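Local coordinates for proximal thread matrix protein 1 (Mytilus galloprovincialis, PDB 4CN9) that probably binds collagen in the proximal threads of the mussel byssus through von Willebrand factor type A domains, one with zinc in its MIDAS motif, at residues V52-I66 against G160-D174. Sequence-based numbering, arbitrary orientation.
With ZN (zinc ion), chain C.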
# COMPACT_ATOMS: atom_id res chain seq x y z
N VAL A 52 1.20 -11.61 -15.91
CA VAL A 52 1.01 -10.19 -16.18
C VAL A 52 2.17 -9.60 -16.96
O VAL A 52 3.31 -9.95 -16.71
CB VAL A 52 0.84 -9.41 -14.85
CG1 VAL A 52 0.68 -7.91 -15.11
CG2 VAL A 52 -0.38 -9.94 -14.09
N GLN A 53 1.87 -8.72 -17.91
CA GLN A 53 2.92 -8.04 -18.68
C GLN A 53 3.47 -6.87 -17.89
O GLN A 53 2.74 -5.96 -17.51
CB GLN A 53 2.39 -7.56 -20.03
CG GLN A 53 2.13 -8.69 -21.00
CD GLN A 53 1.50 -8.23 -22.30
OE1 GLN A 53 1.64 -7.07 -22.69
NE2 GLN A 53 0.80 -9.13 -22.97
N ALA A 54 4.77 -6.89 -17.64
CA ALA A 54 5.37 -5.97 -16.68
C ALA A 54 6.79 -5.59 -17.06
O ALA A 54 7.50 -6.34 -17.74
CB ALA A 54 5.37 -6.61 -15.29
N ASP A 55 7.19 -4.39 -16.62
CA ASP A 55 8.59 -3.99 -16.58
C ASP A 55 9.00 -4.04 -15.09
O ASP A 55 8.43 -3.32 -14.25
CB ASP A 55 8.78 -2.59 -17.19
CG ASP A 55 8.64 -2.57 -18.72
OD1 ASP A 55 8.98 -3.57 -19.38
OD2 ASP A 55 8.19 -1.53 -19.26
N ILE A 56 9.92 -4.94 -14.76
CA ILE A 56 10.31 -5.18 -13.38
C ILE A 56 11.75 -4.71 -13.14
O ILE A 56 12.66 -5.09 -13.85
CB ILE A 56 10.19 -6.67 -13.03
CG1 ILE A 56 8.76 -7.18 -13.29
CG2 ILE A 56 10.56 -6.90 -11.59
CD1 ILE A 56 8.70 -8.60 -13.81
N ILE A 57 11.92 -3.85 -12.14
CA ILE A 57 13.22 -3.41 -11.70
C ILE A 57 13.49 -3.93 -10.31
O ILE A 57 12.70 -3.71 -9.39
CB ILE A 57 13.31 -1.87 -11.68
CG1 ILE A 57 13.02 -1.31 -13.07
CG2 ILE A 57 14.67 -1.42 -11.16
CD1 ILE A 57 14.09 -1.64 -14.11
N VAL A 58 14.59 -4.64 -10.15
CA VAL A 58 15.09 -4.99 -8.82
C VAL A 58 16.17 -4.01 -8.38
O VAL A 58 17.13 -3.77 -9.08
CB VAL A 58 15.66 -6.43 -8.79
CG1 VAL A 58 16.26 -6.73 -7.43
CG2 VAL A 58 14.56 -7.43 -9.13
N LEU A 59 15.96 -3.44 -7.19
CA LEU A 59 16.90 -2.53 -6.54
C LEU A 59 17.65 -3.35 -5.48
O LEU A 59 17.07 -3.78 -4.48
CB LEU A 59 16.11 -1.38 -5.92
CG LEU A 59 16.70 0.00 -5.66
CD1 LEU A 59 17.68 0.49 -6.73
CD2 LEU A 59 15.54 0.98 -5.53
N PHE A 60 18.92 -3.57 -5.76
CA PHE A 60 19.74 -4.61 -5.14
C PHE A 60 20.80 -3.91 -4.27
O PHE A 60 21.69 -3.26 -4.81
CB PHE A 60 20.39 -5.38 -6.31
CG PHE A 60 21.20 -6.59 -5.93
CD1 PHE A 60 22.45 -6.46 -5.32
CD2 PHE A 60 20.73 -7.86 -6.24
CE1 PHE A 60 23.19 -7.59 -5.01
CE2 PHE A 60 21.47 -8.99 -5.93
CZ PHE A 60 22.69 -8.86 -5.32
N ASP A 61 20.67 -4.02 -2.94
CA ASP A 61 21.63 -3.45 -1.97
C ASP A 61 23.00 -4.10 -2.18
O ASP A 61 23.10 -5.33 -2.09
CB ASP A 61 21.08 -3.71 -0.56
CG ASP A 61 21.93 -3.10 0.58
OD1 ASP A 61 23.17 -3.00 0.49
OD2 ASP A 61 21.31 -2.75 1.61
N ASP A 62 24.04 -3.31 -2.50
CA ASP A 62 25.40 -3.86 -2.56
C ASP A 62 26.35 -3.23 -1.55
O ASP A 62 27.53 -3.03 -1.83
CB ASP A 62 25.98 -3.90 -4.00
CG ASP A 62 26.22 -2.51 -4.61
OD1 ASP A 62 25.80 -1.47 -4.06
OD2 ASP A 62 26.86 -2.48 -5.69
N SER A 63 25.82 -2.95 -0.37
CA SER A 63 26.62 -2.43 0.75
C SER A 63 27.55 -3.48 1.34
O SER A 63 27.28 -4.69 1.28
CB SER A 63 25.70 -1.89 1.88
OG SER A 63 24.90 -2.92 2.47
N SER A 64 28.65 -3.02 1.92
CA SER A 64 29.70 -3.89 2.45
C SER A 64 29.22 -4.76 3.61
O SER A 64 29.77 -5.83 3.85
CB SER A 64 30.91 -3.06 2.90
OG SER A 64 30.53 -2.16 3.92
N SER A 65 28.20 -4.30 4.33
CA SER A 65 27.61 -5.08 5.42
C SER A 65 27.26 -6.52 5.01
O SER A 65 27.37 -7.45 5.80
CB SER A 65 26.35 -4.39 5.93
OG SER A 65 25.33 -4.42 4.94
N ILE A 66 26.84 -6.69 3.76
CA ILE A 66 26.40 -7.97 3.26
C ILE A 66 27.56 -8.95 3.13
O ILE A 66 27.43 -10.13 3.48
CB ILE A 66 25.71 -7.82 1.89
CG1 ILE A 66 24.47 -6.93 2.06
CG2 ILE A 66 25.34 -9.21 1.32
CD1 ILE A 66 23.78 -6.57 0.79
N GLY A 160 11.68 1.37 -21.02
CA GLY A 160 10.43 1.50 -20.30
C GLY A 160 9.47 2.43 -21.01
O GLY A 160 9.80 2.96 -22.06
N GLY A 161 8.28 2.60 -20.46
CA GLY A 161 7.35 3.59 -20.97
C GLY A 161 6.13 3.04 -21.70
O GLY A 161 5.19 3.78 -21.95
N ASN A 162 6.16 1.76 -22.06
CA ASN A 162 5.01 1.12 -22.72
C ASN A 162 3.79 1.11 -21.80
O ASN A 162 3.82 0.49 -20.73
CB ASN A 162 5.38 -0.31 -23.11
CG ASN A 162 4.26 -1.03 -23.87
OD1 ASN A 162 3.09 -0.63 -23.82
ND2 ASN A 162 4.63 -2.10 -24.56
N PRO A 163 2.69 1.79 -22.20
CA PRO A 163 1.49 1.91 -21.36
C PRO A 163 0.73 0.61 -21.08
O PRO A 163 -0.07 0.57 -20.14
CB PRO A 163 0.58 2.87 -22.16
CG PRO A 163 1.09 2.82 -23.56
CD PRO A 163 2.57 2.55 -23.46
N ASP A 164 0.95 -0.44 -21.87
CA ASP A 164 0.30 -1.72 -21.59
C ASP A 164 1.03 -2.49 -20.49
O ASP A 164 0.66 -3.62 -20.18
CB ASP A 164 0.24 -2.59 -22.84
CG ASP A 164 -0.40 -1.89 -24.04
OD1 ASP A 164 -1.13 -0.89 -23.85
OD2 ASP A 164 -0.16 -2.34 -25.17
N LYS A 165 2.09 -1.91 -19.92
CA LYS A 165 2.90 -2.67 -18.98
C LYS A 165 2.79 -2.17 -17.54
O LYS A 165 2.87 -0.98 -17.28
CB LYS A 165 4.35 -2.72 -19.47
CG LYS A 165 4.48 -3.58 -20.71
CD LYS A 165 5.64 -4.55 -20.63
CE LYS A 165 6.86 -3.91 -21.27
NZ LYS A 165 7.98 -4.85 -21.50
N GLN A 166 2.59 -3.10 -16.61
CA GLN A 166 2.65 -2.78 -15.19
C GLN A 166 4.11 -2.47 -14.82
O GLN A 166 5.02 -3.18 -15.24
CB GLN A 166 2.17 -3.96 -14.36
CG GLN A 166 0.72 -4.33 -14.58
CD GLN A 166 -0.22 -3.34 -13.93
OE1 GLN A 166 0.12 -2.73 -12.91
NE2 GLN A 166 -1.41 -3.18 -14.51
N LYS A 167 4.31 -1.43 -14.03
CA LYS A 167 5.64 -1.10 -13.53
C LYS A 167 5.80 -1.57 -12.09
O LYS A 167 5.00 -1.21 -11.23
CB LYS A 167 5.86 0.41 -13.59
CG LYS A 167 5.87 0.96 -15.00
CD LYS A 167 6.46 2.35 -15.00
CE LYS A 167 5.62 3.31 -15.80
NZ LYS A 167 4.48 3.80 -14.98
N ILE A 168 6.84 -2.37 -11.85
CA ILE A 168 7.10 -2.97 -10.55
C ILE A 168 8.56 -2.79 -10.12
O ILE A 168 9.49 -3.01 -10.92
CB ILE A 168 6.79 -4.48 -10.56
CG1 ILE A 168 5.36 -4.74 -11.06
CG2 ILE A 168 6.99 -5.08 -9.16
CD1 ILE A 168 5.17 -6.13 -11.58
N VAL A 169 8.75 -2.38 -8.87
CA VAL A 169 10.07 -2.27 -8.24
C VAL A 169 10.11 -3.17 -7.02
O VAL A 169 9.23 -3.10 -6.14
CB VAL A 169 10.38 -0.81 -7.80
CG1 VAL A 169 11.67 -0.74 -7.02
CG2 VAL A 169 10.42 0.09 -8.99
N ILE A 170 11.12 -4.04 -6.98
CA ILE A 170 11.36 -4.90 -5.84
C ILE A 170 12.69 -4.48 -5.20
O ILE A 170 13.76 -4.65 -5.78
CB ILE A 170 11.37 -6.39 -6.25
CG1 ILE A 170 9.98 -6.79 -6.76
CG2 ILE A 170 11.78 -7.27 -5.08
CD1 ILE A 170 9.95 -7.98 -7.68
N LEU A 171 12.59 -3.90 -4.01
CA LEU A 171 13.73 -3.41 -3.25
C LEU A 171 14.18 -4.47 -2.24
O LEU A 171 13.36 -5.04 -1.51
CB LEU A 171 13.35 -2.12 -2.52
CG LEU A 171 14.25 -1.60 -1.40
CD1 LEU A 171 15.54 -1.09 -1.95
CD2 LEU A 171 13.54 -0.49 -0.64
N MET A 172 15.49 -4.74 -2.23
CA MET A 172 16.09 -5.68 -1.28
C MET A 172 17.19 -4.97 -0.52
O MET A 172 18.14 -4.48 -1.12
CB MET A 172 16.70 -6.87 -2.03
CG MET A 172 15.72 -7.63 -2.92
SD MET A 172 16.57 -8.85 -3.98
CE MET A 172 17.23 -9.91 -2.71
N THR A 173 17.08 -4.91 0.81
CA THR A 173 18.10 -4.22 1.60
C THR A 173 18.37 -4.88 2.96
O THR A 173 17.50 -5.52 3.53
CB THR A 173 17.73 -2.75 1.79
OG1 THR A 173 18.79 -2.05 2.46
CG2 THR A 173 16.45 -2.62 2.58
N ASP A 174 19.60 -4.72 3.45
CA ASP A 174 19.94 -5.18 4.79
C ASP A 174 20.26 -4.00 5.69
O ASP A 174 20.87 -4.17 6.76
CB ASP A 174 21.12 -6.16 4.75
CG ASP A 174 22.48 -5.46 4.69
OD1 ASP A 174 22.61 -4.35 4.11
OD2 ASP A 174 23.44 -6.06 5.24
ZN ZN C . 24.07 -2.88 4.47
O HOH W 1 8.09 -0.64 -21.75
O HOH W 2 7.55 0.84 -18.21
O HOH W 3 22.59 -1.64 3.69
O HOH W 4 23.40 -2.71 6.47
O HOH W 5 25.33 -1.31 5.01
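Strands 54-61 and 166-173 run parallel, 4.6 Å apart at closest approach, through the middle of the six-stranded sheet of a von Willebrand factor A domain. Backbone hydrogen bonds alternate between them from Q166 N to Q53 O as far as D61 N to M172 O. On the face shared by A54, I56 and V58, which helix 73-85 covers at its D61 end, I168 CD1 reaches A54 CB at 3.7 Å, I56 and I170 lie side by side, and M172 SD rests against V58 CG1. On the other face, L171 CD1 touches L59 CB. At the N-terminal end, D55 OD1 and K165 NZ form a salt bridge of uncertain geometry, and D55 OD2 takes two waters, which accept from G161 N and N162 N.

The segments following the C-terminal ends of both strands build the MIDAS. Zinc is bound by S63 OG (2.2 Å), S65 OG (2.0 Å), D174 OD1 (2.1 Å) and three waters, making six ligands. D61 belongs to the second shell: OD1 accepts from S63 N, closing an Asx turn, and from S63 OG at 2.6 Å, while OD2 takes T173 OG1 on its anti lone pair and D174 N from above the carboxylate plane. D61 OD2 also accepts from a zinc-bound water at 2.7 Å. The planes of the D61 and D174 carboxylates lie 83° apart, and D174 OD2 accepts S65 OG through its syn lone pair. A chi1 of -177°, setting CG opposite the backbone N, places the D61 carboxylate between S63 and T173 and D174; the zinc and these donors probably offset the repulsion between the neighbouring carboxylates.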